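PDB 5XHX: helix-turn-helix transcriptional regulator from Pseudomonas aeruginosa, which probably binds DNA as a LuxR-family transcription regulator of quorum sensing, this chain being its N-terminal ligand-binding domain. Local coordinates for residues Phe27-Leu32 / Lys171-Phe176. Numbering follows the deposited sequence.
Sequences FFWRIL and KKRIHF
F28 and R173 bring the two backbones closest, with their CA atoms 8.3 Å apart, where the first turn of helix 28-36 faces the R173 region of helix 153-173. R173 makes nearly all of the contact from its side. F28 and R173 run past each other in opposite directions. Each CB points toward the other segment. CG is anti to the backbone N in both (chi1 165° for F28), and the R173 chain then bends at chi2. The aliphatic part of R173 lies obliquely against the CD2-CE2 part of the F28 ring, with R173 CG 3.6 Å from F28 CD2. Further out, the guanidinium group passes F28 CB, which sits over one face of it, 3.4 Å from R173 NH1. The ring and guanidinium planes are only 19° apart, but the group lies over CB and not over the ring.

W29 meets the same arginine chain obliquely, and W29 CZ2 is 3.7 Å from R173 CG. Its ring plane is nearly perpendicular to the guanidinium, at 86°. No hydrogen bond joins the two segments directly. E177 links them instead: its OE2 accepts a hydrogen bond from W29 NE1 and forms a salt bridge with R173 NE. R173 NH1 also bonds to the backbone oxygens of L23 and R25. The buried guanidinium is thus held to the loop between helices 11-21 and 28-36.

The contact joins helix 28-36 to helix 153-173 on one face of the domain's antiparallel sheet. F28 packs on L19 of helix 11-21, while W29 reaches A47 of strand 44-50 and L143 of strand 140-147.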
# COMPACT_ATOMS: atom_id res chain seq x y z
N PHE A 27 12.37 -3.50 -7.41
CA PHE A 27 13.02 -3.65 -6.12
C PHE A 27 12.04 -3.70 -4.95
O PHE A 27 12.45 -3.49 -3.81
CB PHE A 27 14.01 -2.50 -5.90
CG PHE A 27 13.47 -1.15 -6.32
CD1 PHE A 27 12.83 -0.33 -5.40
CD2 PHE A 27 13.59 -0.71 -7.63
CE1 PHE A 27 12.33 0.91 -5.78
CE2 PHE A 27 13.09 0.52 -8.02
CZ PHE A 27 12.46 1.34 -7.09
N PHE A 28 10.76 -3.96 -5.21
CA PHE A 28 9.77 -3.95 -4.13
C PHE A 28 10.13 -4.93 -3.01
O PHE A 28 10.10 -4.58 -1.84
CB PHE A 28 8.38 -4.28 -4.67
CG PHE A 28 7.39 -4.64 -3.58
CD1 PHE A 28 6.79 -3.63 -2.80
CD2 PHE A 28 7.07 -5.97 -3.31
CE1 PHE A 28 5.90 -3.96 -1.79
CE2 PHE A 28 6.17 -6.30 -2.29
CZ PHE A 28 5.59 -5.29 -1.53
N TRP A 29 10.45 -6.19 -3.36
CA TRP A 29 10.71 -7.18 -2.32
C TRP A 29 11.93 -6.82 -1.50
O TRP A 29 11.96 -7.05 -0.28
CB TRP A 29 10.86 -8.58 -2.93
CG TRP A 29 9.59 -9.06 -3.53
CD1 TRP A 29 9.29 -9.16 -4.84
CD2 TRP A 29 8.40 -9.46 -2.81
NE1 TRP A 29 8.02 -9.63 -5.01
CE2 TRP A 29 7.45 -9.83 -3.78
CE3 TRP A 29 8.08 -9.58 -1.46
CZ2 TRP A 29 6.17 -10.28 -3.43
CZ3 TRP A 29 6.81 -10.04 -1.12
CH2 TRP A 29 5.87 -10.37 -2.10
N ARG A 30 12.96 -6.26 -2.14
CA ARG A 30 14.12 -5.78 -1.38
C ARG A 30 13.70 -4.72 -0.37
O ARG A 30 14.16 -4.74 0.77
CB ARG A 30 15.20 -5.24 -2.32
CG ARG A 30 16.47 -4.79 -1.56
CD ARG A 30 17.59 -4.23 -2.45
NE ARG A 30 17.13 -3.15 -3.33
CZ ARG A 30 17.13 -1.85 -3.00
NH1 ARG A 30 17.57 -1.45 -1.81
NH2 ARG A 30 16.69 -0.95 -3.88
N ILE A 31 12.82 -3.80 -0.77
CA ILE A 31 12.41 -2.73 0.16
C ILE A 31 11.55 -3.29 1.28
O ILE A 31 11.67 -2.87 2.44
CB ILE A 31 11.69 -1.60 -0.59
CG1 ILE A 31 12.60 -1.01 -1.69
CG2 ILE A 31 11.26 -0.49 0.41
CD1 ILE A 31 13.94 -0.57 -1.17
N LEU A 32 10.69 -4.26 0.98
CA LEU A 32 9.88 -4.88 2.03
C LEU A 32 10.77 -5.61 3.04
O LEU A 32 10.62 -5.44 4.26
CB LEU A 32 8.85 -5.83 1.40
CG LEU A 32 7.99 -6.65 2.38
CD1 LEU A 32 7.36 -5.77 3.46
CD2 LEU A 32 6.92 -7.41 1.62
N LYS A 171 -0.20 -9.38 -1.23
CA LYS A 171 -1.29 -9.73 -2.14
C LYS A 171 -1.44 -8.69 -3.25
O LYS A 171 -1.60 -9.05 -4.42
CB LYS A 171 -2.60 -9.87 -1.34
CG LYS A 171 -3.82 -10.29 -2.15
CD LYS A 171 -3.57 -11.57 -2.96
CE LYS A 171 -4.87 -12.27 -3.34
NZ LYS A 171 -5.38 -13.14 -2.23
N LYS A 172 -1.33 -7.41 -2.90
CA LYS A 172 -1.46 -6.37 -3.92
C LYS A 172 -0.27 -6.37 -4.87
O LYS A 172 -0.44 -6.07 -6.06
CB LYS A 172 -1.64 -5.00 -3.26
CG LYS A 172 -2.99 -4.84 -2.56
CD LYS A 172 -4.12 -5.07 -3.55
CE LYS A 172 -5.49 -4.95 -2.90
NZ LYS A 172 -5.96 -6.23 -2.29
N ARG A 173 0.91 -6.75 -4.39
CA ARG A 173 2.07 -6.78 -5.28
C ARG A 173 1.87 -7.73 -6.47
O ARG A 173 2.47 -7.50 -7.53
CB ARG A 173 3.33 -7.13 -4.48
CG ARG A 173 4.56 -7.51 -5.30
CD ARG A 173 5.07 -6.39 -6.22
NE ARG A 173 6.26 -6.82 -6.94
CZ ARG A 173 7.09 -6.00 -7.59
NH1 ARG A 173 6.86 -4.70 -7.63
NH2 ARG A 173 8.17 -6.49 -8.21
N ILE A 174 1.00 -8.74 -6.35
CA ILE A 174 0.79 -9.70 -7.44
C ILE A 174 0.36 -9.01 -8.73
O ILE A 174 0.73 -9.45 -9.83
CB ILE A 174 -0.24 -10.76 -7.03
CG1 ILE A 174 0.35 -11.71 -6.00
CG2 ILE A 174 -0.73 -11.55 -8.25
CD1 ILE A 174 1.72 -12.17 -6.37
N HIS A 175 -0.41 -7.94 -8.63
CA HIS A 175 -0.83 -7.19 -9.78
C HIS A 175 0.29 -6.61 -10.58
O HIS A 175 0.13 -6.35 -11.73
CB HIS A 175 -1.77 -6.09 -9.37
CG HIS A 175 -3.02 -6.61 -8.77
ND1 HIS A 175 -4.01 -7.17 -9.52
CD2 HIS A 175 -3.41 -6.71 -7.49
CE1 HIS A 175 -4.98 -7.58 -8.73
NE2 HIS A 175 -4.63 -7.33 -7.49
N PHE A 176 1.43 -6.40 -9.96
CA PHE A 176 2.54 -5.85 -10.66
C PHE A 176 3.61 -6.88 -10.93
O PHE A 176 4.69 -6.53 -11.30
CB PHE A 176 3.11 -4.68 -9.89
CG PHE A 176 2.09 -3.66 -9.53
CD1 PHE A 176 1.67 -2.74 -10.45
CD2 PHE A 176 1.54 -3.62 -8.29
CE1 PHE A 176 0.75 -1.83 -10.15
CE2 PHE A 176 0.61 -2.70 -7.98
CZ PHE A 176 0.21 -1.80 -8.91